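PDB 4ZL8: Thiol:disulfide interchange protein DsbA from Pseudomonas aeruginosa, which probably introduces disulfide bonds into other proteins of the periplasm by passing on its own redox-active disulfide. Local coordinates for residues 167-172 with 176-181; 48-53 with 58-63; 64-69 with 139-144; 148-153 with 161-166. The protein carries 1 engineered substitution. All coordinates share one frame; numbering follows the deposited sequence.

In the fold
Along the chain, interaction 2 closes first and interaction 1 comes last. Interaction 3 begins at the end of strand 58-64 and spans the mainly helical region up to helix 132-148. Interaction 4 starts where that helix ends and runs into strand 162-165. Interaction 1 then follows directly. Centres of interactions 1 and 4 lie about 12 Å apart, those of 1 and 3 about 24 Å. W50 of interaction 2 packs on L176 and A179 of interaction 1, while L63 meets A141 of interaction 3. In this thioredoxin fold, interaction 2 sets helix 38-52 on the mixed sheet and interaction 4 links the end of helix 132-148 to strand 162-165. Interaction 1 joins two consecutive helices.

Interaction 1. Residues 167-172 with 176-181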
loop_
_atom_site.group_PDB
_atom_site.type_symbol
_atom_site.label_atom_id
_atom_site.label_comp_id
_atom_site.label_asym_id
_atom_site.label_seq_id
_atom_site.Cartn_x
_atom_site.Cartn_y
_atom_site.Cartn_z
ATOM N N GLY A 167 -8.144 5.919 -12.523
ATOM C CA GLY A 167 -9.087 6.691 -13.313
ATOM C C GLY A 167 -8.503 8.022 -13.760
ATOM O O GLY A 167 -8.651 8.413 -14.926
ATOM N N SER A 168 -7.828 8.714 -12.857
ATOM C CA SER A 168 -7.270 10.018 -13.192
ATOM C C SER A 168 -6.120 9.890 -14.190
ATOM O O SER A 168 -5.995 10.717 -15.090
ATOM C CB SER A 168 -6.871 10.803 -11.944
ATOM O OG SER A 168 -5.687 10.306 -11.350
ATOM N N ALA A 169 -5.293 8.857 -14.032
ATOM C CA ALA A 169 -4.170 8.654 -14.958
ATOM C C ALA A 169 -4.627 8.177 -16.326
ATOM O O ALA A 169 -3.963 8.454 -17.331
ATOM C CB ALA A 169 -3.190 7.676 -14.377
ATOM N N GLY A 170 -5.751 7.467 -16.383
ATOM C CA GLY A 170 -6.289 6.986 -17.643
ATOM C C GLY A 170 -6.048 5.512 -17.924
ATOM O O GLY A 170 -6.133 5.076 -19.081
ATOM N N GLY A 171 -5.732 4.740 -16.894
ATOM C CA GLY A 171 -5.600 3.303 -17.023
ATOM C C GLY A 171 -4.430 2.773 -16.213
ATOM O O GLY A 171 -3.637 3.539 -15.707
ATOM N N PRO A 172 -4.314 1.444 -16.102
ATOM C CA PRO A 172 -3.256 0.890 -15.249
ATOM C C PRO A 172 -1.836 1.169 -15.745
ATOM O O PRO A 172 -0.987 1.506 -14.933
ATOM C CB PRO A 172 -3.562 -0.616 -15.241
ATOM C CG PRO A 172 -4.431 -0.851 -16.417
ATOM C CD PRO A 172 -5.236 0.397 -16.571
ATOM N N LEU A 176 1.366 3.892 -13.993
ATOM C CA LEU A 176 2.794 3.675 -13.767
ATOM C C LEU A 176 3.637 4.656 -14.566
ATOM O O LEU A 176 4.681 5.110 -14.082
ATOM C CB LEU A 176 3.183 2.269 -14.202
ATOM C CG LEU A 176 2.438 1.050 -13.678
ATOM C CD1 LEU A 176 3.095 -0.215 -14.247
ATOM C CD2 LEU A 176 2.432 1.040 -12.187
ATOM N N LYS A 177 3.228 4.990 -15.783
ATOM C CA LYS A 177 3.956 6.009 -16.537
ATOM C C LYS A 177 3.915 7.340 -15.822
ATOM O O LYS A 177 4.908 8.076 -15.799
ATOM C CB LYS A 177 3.378 6.174 -17.939
ATOM C CG LYS A 177 3.570 5.011 -18.842
ATOM C CD LYS A 177 2.989 5.310 -20.233
ATOM C CE LYS A 177 3.126 4.124 -21.148
ATOM N NZ LYS A 177 2.443 4.390 -22.436
ATOM N N LEU A 178 2.770 7.688 -15.253
ATOM C CA LEU A 178 2.645 8.926 -14.507
ATOM C C LEU A 178 3.515 8.875 -13.259
ATOM O O LEU A 178 4.225 9.846 -12.944
ATOM C CB LEU A 178 1.165 9.178 -14.202
ATOM C CG LEU A 178 0.874 10.354 -13.275
ATOM C CD1 LEU A 178 1.435 11.675 -13.776
ATOM C CD2 LEU A 178 -0.632 10.467 -13.083
ATOM N N ALA A 179 3.522 7.748 -12.558
ATOM C CA ALA A 179 4.422 7.597 -11.415
ATOM C C ALA A 179 5.872 7.816 -11.846
ATOM O O ALA A 179 6.613 8.525 -11.164
ATOM C CB ALA A 179 4.272 6.233 -10.765
ATOM N N ASP A 180 6.271 7.200 -12.949
ATOM C CA ASP A 180 7.638 7.351 -13.430
ATOM C C ASP A 180 7.955 8.826 -13.680
ATOM O O ASP A 180 9.041 9.296 -13.339
ATOM C CB ASP A 180 7.818 6.584 -14.742
ATOM C CG ASP A 180 7.901 5.076 -14.553
ATOM O OD1 ASP A 180 8.161 4.619 -13.428
ATOM O OD2 ASP A 180 7.718 4.356 -15.570
ATOM N N TYR A 181 7.053 9.528 -14.352
ATOM C CA TYR A 181 7.204 10.952 -14.647
ATOM C C TYR A 181 7.410 11.762 -13.368
ATOM O O TYR A 181 8.304 12.610 -13.287
ATOM C CB TYR A 181 5.962 11.415 -15.399
ATOM C CG TYR A 181 5.818 12.887 -15.646
ATOM C CD1 TYR A 181 6.268 13.464 -16.830
ATOM C CD2 TYR A 181 5.172 13.692 -14.720
ATOM C CE1 TYR A 181 6.084 14.809 -17.072
ATOM C CE2 TYR A 181 4.983 15.027 -14.947
ATOM C CZ TYR A 181 5.433 15.587 -16.117
ATOM O OH TYR A 181 5.221 16.930 -16.346
#
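A169 and L178 face each other across an abrupt corner, where just two glycines, G170 and G171, separate helix 166-169 from helix 172-188. Both glycines have positive phi. G170 is the C-prime residue of a Schellman motif: its own N bonds back to G167 O, and G171 N bonds to I166 O. G171 also serves as the N-cap position of the next helix, and its carbonyl O is hydrogen-bonded to T175 OG1. One helix is therefore closed and the next begun within two residues.

The apolar part of the contact is small. A169 points its CB at the long helix, and L178 CD2 comes up to it at 4.0 Å. L178 carries CG opposite the backbone N (chi1 173°), which leads its branch across toward the short helix. The pair is buried. L178 also packs on F164 of the adjoining strand and on Y6, E11 and Y12 of the N-terminal region. S168 OG adds a hydrogen bond to E11 O, so the short helix is tied to that region too.

The second meeting point lies in the first turn of helix 172-188. P172 turns its CB away, and its carbonyl does the touching. L176 carries CG beside its backbone N, and the branch then leads toward helix 38-52, where it packs on T46 and W50. P172 reaches the same helix at F43. The closing bond of the turn is weak: L176 N lies 3.5 Å from P172 O, with an angle of 153° at the hydrogen, and L176 CG sits 3.7 Å from that same oxygen.

Interaction 2. Residues 48-53 with 58-63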
loop_
_atom_site.group_PDB
_atom_site.type_symbol
_atom_site.label_atom_id
_atom_site.label_comp_id
_atom_site.label_asym_id
_atom_site.label_seq_id
_atom_site.Cartn_x
_atom_site.Cartn_y
_atom_site.Cartn_z
ATOM N N VAL A 48 2.999 -4.897 -9.493
ATOM C CA VAL A 48 4.017 -5.743 -8.872
ATOM C C VAL A 48 5.333 -5.773 -9.662
ATOM O O VAL A 48 6.384 -5.432 -9.112
ATOM C CB VAL A 48 3.486 -7.160 -8.569
ATOM C CG1 VAL A 48 4.635 -8.100 -8.157
ATOM C CG2 VAL A 48 2.434 -7.115 -7.446
ATOM N N PRO A 49 5.314 -6.171 -10.938
ATOM C CA PRO A 49 6.621 -6.240 -11.597
ATOM C C PRO A 49 7.285 -4.868 -11.708
ATOM O O PRO A 49 8.514 -4.747 -11.615
ATOM C CB PRO A 49 6.308 -6.816 -12.983
ATOM C CG PRO A 49 4.835 -6.593 -13.188
ATOM C CD PRO A 49 4.199 -6.554 -11.826
ATOM N N TRP A 50 6.496 -3.827 -11.908
ATOM C CA TRP A 50 7.044 -2.470 -11.976
ATOM C C TRP A 50 7.729 -2.094 -10.670
ATOM O O TRP A 50 8.836 -1.527 -10.658
ATOM C CB TRP A 50 5.897 -1.497 -12.292
ATOM C CG TRP A 50 6.243 -0.018 -12.242
ATOM C CD1 TRP A 50 6.750 0.722 -13.256
ATOM C CD2 TRP A 50 6.065 0.877 -11.143
ATOM N NE1 TRP A 50 6.918 2.036 -12.860
ATOM C CE2 TRP A 50 6.509 2.153 -11.561
ATOM C CE3 TRP A 50 5.573 0.725 -9.841
ATOM C CZ2 TRP A 50 6.473 3.276 -10.720
ATOM C CZ3 TRP A 50 5.532 1.843 -9.006
ATOM C CH2 TRP A 50 5.978 3.102 -9.455
ATOM N N SER A 51 7.101 -2.435 -9.556
ATOM C CA SER A 51 7.626 -2.063 -8.245
ATOM C C SER A 51 8.952 -2.771 -7.963
ATOM O O SER A 51 9.805 -2.231 -7.247
ATOM C CB SER A 51 6.613 -2.361 -7.143
ATOM O OG SER A 51 6.481 -3.747 -6.900
ATOM N N GLU A 52 9.158 -3.938 -8.558
ATOM C CA GLU A 52 10.357 -4.721 -8.295
ATOM C C GLU A 52 11.553 -4.225 -9.108
ATOM O O GLU A 52 12.701 -4.602 -8.831
ATOM C CB GLU A 52 10.079 -6.206 -8.550
ATOM C CG GLU A 52 9.108 -6.797 -7.544
ATOM C CD GLU A 52 8.695 -8.214 -7.859
ATOM O OE1 GLU A 52 9.071 -8.732 -8.933
ATOM O OE2 GLU A 52 7.978 -8.804 -7.022
ATOM N N LYS A 53 11.301 -3.361 -10.090
ATOM C CA LYS A 53 12.361 -2.869 -10.962
ATOM C C LYS A 53 12.730 -1.409 -10.745
ATOM O O LYS A 53 13.452 -0.833 -11.560
ATOM C CB LYS A 53 11.948 -3.051 -12.420
ATOM C CG LYS A 53 11.772 -4.505 -12.806
ATOM C CD LYS A 53 11.108 -4.633 -14.160
ATOM C CE LYS A 53 10.530 -6.028 -14.362
ATOM N NZ LYS A 53 9.546 -6.058 -15.483
ATOM N N VAL A 58 14.488 5.090 -5.041
ATOM C CA VAL A 58 13.040 5.078 -4.894
ATOM C C VAL A 58 12.674 4.062 -3.809
ATOM O O VAL A 58 13.243 2.988 -3.738
ATOM C CB VAL A 58 12.378 4.702 -6.221
ATOM C CG1 VAL A 58 10.878 4.548 -6.055
ATOM C CG2 VAL A 58 12.706 5.750 -7.277
ATOM N N HIS A 59 11.711 4.429 -2.970
ATOM C CA HIS A 59 11.183 3.531 -1.938
ATOM C C HIS A 59 9.690 3.313 -2.157
ATOM O O HIS A 59 8.882 4.212 -1.932
ATOM C CB HIS A 59 11.431 4.157 -0.569
ATOM C CG HIS A 59 10.809 3.431 0.577
ATOM N ND1 HIS A 59 11.000 2.086 0.813
ATOM C CD2 HIS A 59 10.046 3.888 1.591
ATOM C CE1 HIS A 59 10.340 1.738 1.906
ATOM N NE2 HIS A 59 9.766 2.818 2.404
ATOM N N PHE A 60 9.348 2.124 -2.634
ATOM C CA PHE A 60 7.967 1.744 -2.864
ATOM C C PHE A 60 7.416 1.094 -1.612
ATOM O O PHE A 60 8.035 0.197 -1.032
ATOM C CB PHE A 60 7.865 0.759 -4.026
ATOM C CG PHE A 60 6.481 0.223 -4.226
ATOM C CD1 PHE A 60 5.521 0.976 -4.853
ATOM C CD2 PHE A 60 6.150 -1.026 -3.754
ATOM C CE1 PHE A 60 4.233 0.477 -5.011
ATOM C CE2 PHE A 60 4.879 -1.522 -3.902
ATOM C CZ PHE A 60 3.932 -0.775 -4.516
ATOM N N VAL A 61 6.222 1.519 -1.222
ATOM C CA VAL A 61 5.554 0.882 -0.109
ATOM C C VAL A 61 4.065 0.846 -0.334
ATOM O O VAL A 61 3.486 1.694 -0.991
ATOM C CB VAL A 61 5.854 1.574 1.195
ATOM C CG1 VAL A 61 5.329 2.974 1.157
ATOM C CG2 VAL A 61 5.292 0.786 2.375
ATOM N N ARG A 62 3.466 -0.200 0.210
ATOM C CA ARG A 62 2.041 -0.266 0.280
ATOM C C ARG A 62 1.605 0.227 1.632
ATOM O O ARG A 62 2.268 -0.000 2.639
ATOM C CB ARG A 62 1.520 -1.679 0.079
ATOM C CG ARG A 62 1.501 -2.102 -1.372
ATOM C CD ARG A 62 0.701 -3.374 -1.559
ATOM N NE ARG A 62 0.778 -3.783 -2.952
ATOM C CZ ARG A 62 1.822 -4.390 -3.490
ATOM N NH1 ARG A 62 2.870 -4.708 -2.749
ATOM N NH2 ARG A 62 1.792 -4.698 -4.780
ATOM N N LEU A 63 0.473 0.908 1.643
ATOM C CA LEU A 63 -0.113 1.407 2.875
ATOM C C LEU A 63 -1.580 0.990 2.889
ATOM O O LEU A 63 -2.316 1.317 1.964
ATOM C CB LEU A 63 -0.039 2.929 2.909
ATOM C CG LEU A 63 -0.400 3.571 4.251
ATOM C CD1 LEU A 63 0.636 3.267 5.329
ATOM C CD2 LEU A 63 -0.548 5.075 4.012
HETATM O O HOH W 1 4.693 -5.469 -5.135
#
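S51 and F60 mark the closest backbone approach, where helix 48-52 runs at 144° to strand 58-63 with the two axes 9.9 Å apart. Both segments belong to the beta-alpha-beta unit of strand 27-33, helix 38-52 and strand 58-64.

S51 sets its CB over the centre of one face of the F60 ring. This is a CH-pi contact, with S51 CB 3.7 Å from the ring centroid. W50 adds a looser touch, its CZ3 lying 4.2 Å from F60 CD1. The polar end of W50 looks elsewhere, as NE1 bonds to D180 on helix 172-188.

The hydroxyl of S51 sits between the backbone N and the carbonyl carbon (chi1 72°). From there OG donates to V48 O at 2.8 Å, an oxygen that also accepts from E52 N. S51 OG in turn accepts from water 1 at 3.0 Å. The same water accepts a hydrogen bond from R62 NH2 and so bridges helix and strand. V48 crosses R62 at about a right angle, with CG2 at the edge of the guanidinium, 3.7 Å from NH2. One face of that group lies against F60 CE2.

R62 also forms salt bridges, from NH2 to E44 and from NE to E31. These carboxylates probably balance its charge and fix the guanidinium. The direct touches are CH-pi and van der Waals, and the polar link from S51 to R62 runs through water 1.

Interaction 3. Residues 64-69 with 139-144; sequences PALFGG and EKAKKL
L66 points at helix 139-144 and lays one methyl against A141. L66 CG stands next to the backbone N (chi1 -55°), and the CD1 branch then runs on away from CA, reaching straight to the helix. L66 CD1 comes within 3.7 Å of A141 CB, which points back at the loop. The same methyl lies 3.9 Å from K142 N, so it rests on the helix backbone as well as on a side chain. The loop is close here: L66 CA and K142 CA are 5.8 Å apart.

K142 stands beside this pair at the solvent edge. Its CB is 4.5 Å from L66 CD1, and its chain runs on extended as far as CE. There chi4 (73°) turns NZ aside. P64 contributes its backbone, with P64 O 4.3 Å from A141 CB.

The contact is a buried one, and its neighbours are apolar for the most part. L66 further touches N72 and M138, and A141 packs on L63.

The segment 64-69 leaves strand 58-64 and leads into helix 70-84, with G69 at the N-cap position of that helix. In DsbA proteins a helical domain is inserted into the thioredoxin fold. The contact is consistent with this layout: the chain leaves the sheet toward the insertion, and the loop packs on helix 132-148, which brings the chain back.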
loop_
_atom_site.group_PDB
_atom_site.type_symbol
_atom_site.label_atom_id
_atom_site.label_comp_id
_atom_site.label_asym_id
_atom_site.label_seq_id
_atom_site.Cartn_x
_atom_site.Cartn_y
_atom_site.Cartn_z
ATOM N N PRO A 64 -1.993 0.260 3.931
ATOM C CA PRO A 64 -3.393 -0.157 3.957
ATOM C C PRO A 64 -4.289 1.008 4.296
ATOM O O PRO A 64 -3.969 1.780 5.193
ATOM C CB PRO A 64 -3.418 -1.185 5.078
ATOM C CG PRO A 64 -2.393 -0.696 6.032
ATOM C CD PRO A 64 -1.294 -0.110 5.165
ATOM N N ALA A 65 -5.410 1.131 3.592
ATOM C CA ALA A 65 -6.418 2.145 3.866
ATOM C C ALA A 65 -7.288 1.607 4.992
ATOM O O ALA A 65 -7.930 0.558 4.864
ATOM C CB ALA A 65 -7.236 2.432 2.625
ATOM N N LEU A 66 -7.252 2.301 6.124
ATOM C CA LEU A 66 -7.947 1.868 7.328
ATOM C C LEU A 66 -9.252 2.644 7.438
ATOM O O LEU A 66 -9.402 3.535 8.292
ATOM C CB LEU A 66 -7.059 2.073 8.560
ATOM C CG LEU A 66 -5.694 1.401 8.451
ATOM C CD1 LEU A 66 -4.844 1.779 9.655
ATOM C CD2 LEU A 66 -5.809 -0.107 8.327
ATOM N N PHE A 67 -10.192 2.277 6.579
ATOM C CA PHE A 67 -11.434 3.026 6.394
ATOM C C PHE A 67 -12.594 2.370 7.133
ATOM O O PHE A 67 -13.764 2.603 6.809
ATOM C CB PHE A 67 -11.749 3.147 4.904
ATOM C CG PHE A 67 -10.818 4.067 4.164
ATOM C CD1 PHE A 67 -9.809 4.742 4.841
ATOM C CD2 PHE A 67 -10.945 4.265 2.801
ATOM C CE1 PHE A 67 -8.953 5.590 4.178
ATOM C CE2 PHE A 67 -10.081 5.118 2.134
ATOM C CZ PHE A 67 -9.091 5.778 2.822
ATOM N N GLY A 68 -12.268 1.544 8.113
ATOM C CA GLY A 68 -13.274 0.938 8.964
ATOM C C GLY A 68 -13.540 -0.538 8.727
ATOM O O GLY A 68 -13.318 -1.077 7.652
ATOM N N GLY A 69 -14.053 -1.197 9.759
ATOM C CA GLY A 69 -14.511 -2.574 9.640
ATOM C C GLY A 69 -13.459 -3.519 9.114
ATOM O O GLY A 69 -12.321 -3.527 9.573
ATOM N N GLU A 139 -2.306 3.539 13.855
ATOM C CA GLU A 139 -2.610 4.958 13.988
ATOM C C GLU A 139 -1.845 5.781 12.950
ATOM O O GLU A 139 -2.361 6.731 12.356
ATOM C CB GLU A 139 -2.316 5.455 15.415
ATOM C CG GLU A 139 -2.581 6.944 15.635
ATOM C CD GLU A 139 -4.045 7.305 15.683
ATOM O OE1 GLU A 139 -4.894 6.401 15.542
ATOM O OE2 GLU A 139 -4.341 8.496 15.887
ATOM N N LYS A 140 -0.574 5.439 12.759
ATOM C CA LYS A 140 0.224 6.161 11.774
ATOM C C LYS A 140 -0.334 6.004 10.377
ATOM O O LYS A 140 -0.385 6.976 9.622
ATOM C CB LYS A 140 1.667 5.685 11.838
ATOM C CG LYS A 140 2.365 6.233 13.066
ATOM C CD LYS A 140 3.812 5.767 13.208
ATOM C CE LYS A 140 4.487 6.369 14.442
ATOM N NZ LYS A 140 5.840 5.762 14.678
ATOM N N ALA A 141 -0.787 4.809 10.036
ATOM C CA ALA A 141 -1.365 4.588 8.714
ATOM C C ALA A 141 -2.644 5.378 8.534
ATOM O O ALA A 141 -2.905 5.923 7.456
ATOM C CB ALA A 141 -1.587 3.114 8.474
ATOM N N LYS A 142 -3.467 5.425 9.572
ATOM C CA LYS A 142 -4.697 6.191 9.522
ATOM C C LYS A 142 -4.406 7.660 9.273
ATOM O O LYS A 142 -5.016 8.299 8.416
ATOM C CB LYS A 142 -5.461 6.030 10.837
ATOM C CG LYS A 142 -6.757 6.791 10.890
ATOM C CD LYS A 142 -7.423 6.614 12.260
ATOM C CE LYS A 142 -8.641 7.510 12.443
ATOM N NZ LYS A 142 -9.816 7.047 11.648
ATOM N N LYS A 143 -3.454 8.193 10.030
ATOM C CA LYS A 143 -3.115 9.603 9.927
ATOM C C LYS A 143 -2.518 9.931 8.554
ATOM O O LYS A 143 -2.770 10.997 8.015
ATOM C CB LYS A 143 -2.151 10.009 11.041
ATOM C CG LYS A 143 -2.789 10.082 12.416
ATOM C CD LYS A 143 -1.858 10.748 13.420
ATOM C CE LYS A 143 -2.498 10.863 14.796
ATOM N NZ LYS A 143 -1.696 11.726 15.705
ATOM N N LEU A 144 -1.732 9.017 7.986
ATOM C CA LEU A 144 -1.194 9.256 6.636
ATOM C C LEU A 144 -2.287 9.348 5.587
ATOM O O LEU A 144 -2.297 10.265 4.770
ATOM C CB LEU A 144 -0.165 8.190 6.249
ATOM C CG LEU A 144 1.178 8.328 6.939
ATOM C CD1 LEU A 144 2.013 7.060 6.714
ATOM C CD2 LEU A 144 1.953 9.567 6.455
#

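Interaction 4. Residues 148-153 with 161-166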
loop_
_atom_site.group_PDB
_atom_site.type_symbol
_atom_site.label_atom_id
_atom_site.label_comp_id
_atom_site.label_asym_id
_atom_site.label_seq_id
_atom_site.Cartn_x
_atom_site.Cartn_y
_atom_site.Cartn_z
ATOM N N TYR A 148 -3.040 12.522 3.177
ATOM C CA TYR A 148 -3.084 12.415 1.722
ATOM C C TYR A 148 -4.467 12.765 1.175
ATOM O O TYR A 148 -4.618 12.897 -0.048
ATOM C CB TYR A 148 -2.737 10.994 1.269
ATOM C CG TYR A 148 -1.374 10.457 1.629
ATOM C CD1 TYR A 148 -0.238 11.244 1.628
ATOM C CD2 TYR A 148 -1.231 9.118 1.964
ATOM C CE1 TYR A 148 1.002 10.714 1.975
ATOM C CE2 TYR A 148 -0.007 8.590 2.295
ATOM C CZ TYR A 148 1.108 9.390 2.288
ATOM O OH TYR A 148 2.323 8.847 2.628
ATOM N N GLN A 149 -5.445 12.886 2.079
ATOM C CA GLN A 149 -6.855 13.113 1.729
ATOM C C GLN A 149 -7.355 12.080 0.716
ATOM O O GLN A 149 -8.032 12.390 -0.270
ATOM C CB GLN A 149 -7.043 14.535 1.238
ATOM C CG GLN A 149 -6.785 15.560 2.346
ATOM C CD GLN A 149 -6.869 16.991 1.851
ATOM O OE1 GLN A 149 -5.940 17.490 1.235
ATOM N NE2 GLN A 149 -7.994 17.630 2.079
ATOM N N VAL A 150 -7.029 10.827 0.986
ATOM C CA VAL A 150 -7.401 9.740 0.111
ATOM C C VAL A 150 -8.760 9.222 0.548
ATOM O O VAL A 150 -8.989 9.042 1.742
ATOM C CB VAL A 150 -6.349 8.635 0.208
ATOM C CG1 VAL A 150 -6.843 7.344 -0.436
ATOM C CG2 VAL A 150 -5.060 9.085 -0.449
ATOM N N THR A 151 -9.652 8.985 -0.414
ATOM C CA THR A 151 -11.015 8.560 -0.086
ATOM C C THR A 151 -11.410 7.270 -0.785
ATOM O O THR A 151 -12.586 6.887 -0.792
ATOM C CB THR A 151 -12.063 9.650 -0.398
ATOM O OG1 THR A 151 -11.958 10.050 -1.761
ATOM C CG2 THR A 151 -11.869 10.866 0.518
ATOM N N GLY A 152 -10.445 6.592 -1.369
ATOM C CA GLY A 152 -10.675 5.279 -1.922
ATOM C C GLY A 152 -9.382 4.707 -2.447
ATOM O O GLY A 152 -8.326 5.371 -2.418
ATOM N N VAL A 153 -9.457 3.470 -2.922
ATOM C CA VAL A 153 -8.290 2.706 -3.334
ATOM C C VAL A 153 -8.599 1.958 -4.631
ATOM O O VAL A 153 -9.784 1.746 -4.946
ATOM C CB VAL A 153 -7.861 1.714 -2.233
ATOM C CG1 VAL A 153 -7.360 2.481 -1.005
ATOM C CG2 VAL A 153 -8.972 0.764 -1.854
ATOM N N LYS A 161 3.601 14.142 -2.103
ATOM C CA LYS A 161 3.287 15.391 -2.794
ATOM C C LYS A 161 2.223 15.267 -3.881
ATOM O O LYS A 161 1.541 16.253 -4.155
ATOM C CB LYS A 161 4.568 15.958 -3.455
ATOM C CG LYS A 161 5.545 16.589 -2.490
ATOM C CD LYS A 161 6.804 17.048 -3.220
ATOM C CE LYS A 161 7.947 17.269 -2.247
ATOM N NZ LYS A 161 9.259 17.473 -2.914
ATOM N N TYR A 162 2.157 14.135 -4.577
ATOM C CA TYR A 162 1.315 14.027 -5.772
ATOM C C TYR A 162 0.380 12.846 -5.615
ATOM O O TYR A 162 0.835 11.722 -5.365
ATOM C CB TYR A 162 2.162 13.822 -7.035
ATOM C CG TYR A 162 3.305 14.779 -7.178
ATOM C CD1 TYR A 162 3.094 16.105 -7.507
ATOM C CD2 TYR A 162 4.607 14.349 -6.975
ATOM C CE1 TYR A 162 4.164 16.987 -7.642
ATOM C CE2 TYR A 162 5.664 15.210 -7.096
ATOM C CZ TYR A 162 5.431 16.521 -7.428
ATOM O OH TYR A 162 6.470 17.393 -7.569
ATOM N N ARG A 163 -0.924 13.081 -5.779
ATOM C CA ARG A 163 -1.917 12.014 -5.620
ATOM C C ARG A 163 -2.599 11.744 -6.942
ATOM O O ARG A 163 -2.961 12.676 -7.656
ATOM C CB ARG A 163 -2.944 12.399 -4.554
ATOM C CG ARG A 163 -3.894 11.284 -4.168
ATOM C CD ARG A 163 -5.009 11.766 -3.240
ATOM N NE ARG A 163 -5.893 12.704 -3.900
ATOM C CZ ARG A 163 -6.352 13.831 -3.369
ATOM N NH1 ARG A 163 -7.162 14.584 -4.074
ATOM N NH2 ARG A 163 -5.993 14.229 -2.144
ATOM N N PHE A 164 -2.786 10.468 -7.256
ATOM C CA PHE A 164 -3.428 10.081 -8.514
ATOM C C PHE A 164 -3.975 8.671 -8.398
ATOM O O PHE A 164 -3.597 7.931 -7.499
ATOM C CB PHE A 164 -2.476 10.222 -9.712
ATOM C CG PHE A 164 -1.150 9.528 -9.558
ATOM C CD1 PHE A 164 -0.141 10.107 -8.801
ATOM C CD2 PHE A 164 -0.884 8.310 -10.208
ATOM C CE1 PHE A 164 1.096 9.496 -8.672
ATOM C CE2 PHE A 164 0.366 7.708 -10.091
ATOM C CZ PHE A 164 1.345 8.300 -9.312
ATOM N N ASP A 165 -4.898 8.309 -9.280
ATOM C CA ASP A 165 -5.416 6.950 -9.249
ATOM C C ASP A 165 -5.573 6.432 -10.667
ATOM O O ASP A 165 -5.184 7.119 -11.621
ATOM C CB ASP A 165 -6.694 6.844 -8.397
ATOM C CG ASP A 165 -7.824 7.716 -8.884
ATOM O OD1 ASP A 165 -7.988 7.896 -10.098
ATOM O OD2 ASP A 165 -8.641 8.158 -8.036
ATOM N N ILE A 166 -6.096 5.228 -10.836
ATOM C CA ILE A 166 -6.124 4.632 -12.155
ATOM C C ILE A 166 -7.034 5.436 -13.067
ATOM O O ILE A 166 -6.741 5.635 -14.247
ATOM C CB ILE A 166 -6.506 3.146 -12.095
ATOM C CG1 ILE A 166 -5.428 2.371 -11.314
ATOM C CG2 ILE A 166 -6.684 2.591 -13.493
ATOM C CD1 ILE A 166 -5.781 0.929 -11.013
HETATM O O HOH W 2 -6.179 16.851 -1.111
#
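R163 reaches from its strand to the carbonyl end of helix 132-148 and makes the one direct hydrogen bond of the contact. R163 NH2 donates to Y148 O at 2.8 Å, with an angle of 157° at the hydrogen. The oxygen lies at the edge of the guanidinium and in its plane. The arginine first runs out extended, then bends at chi3 (66°), which swings the guanidinium round to that carbonyl. Negative potential at the helix end would probably suit its charge.

Other contacts of the charged end are less regular. Q149 O lies over one face of the guanidinium, 3.3 Å from R163 NH2, at an angle too poor for a hydrogen bond. Q149 CB makes a plain van der Waals touch, 3.6 Å from R163 NH2. Water 2 accepts from R163 NH2 at 2.8 Å. Its link on to Q149 OE1 is unusually short and therefore doubtful. Q149 itself has positive phi and closes the helix in a Schellman motif.

Apolar contact is carried by the aliphatic part of R163. V150 CG2 lies 3.9 Å from R163 CD, the two side chains sliding past each other in opposite directions.

Around these residues, Y148 packs on V30 and L32 of strand 27-33 and on V157 of strand 155-158, and V150 also meets L32. At the far end of the loop V153 touches C37 of the predicted redox-active pair. Strand 162-165 lies between strands 13-14 and 155-158, with F164 packed on L182 of helix 172-188.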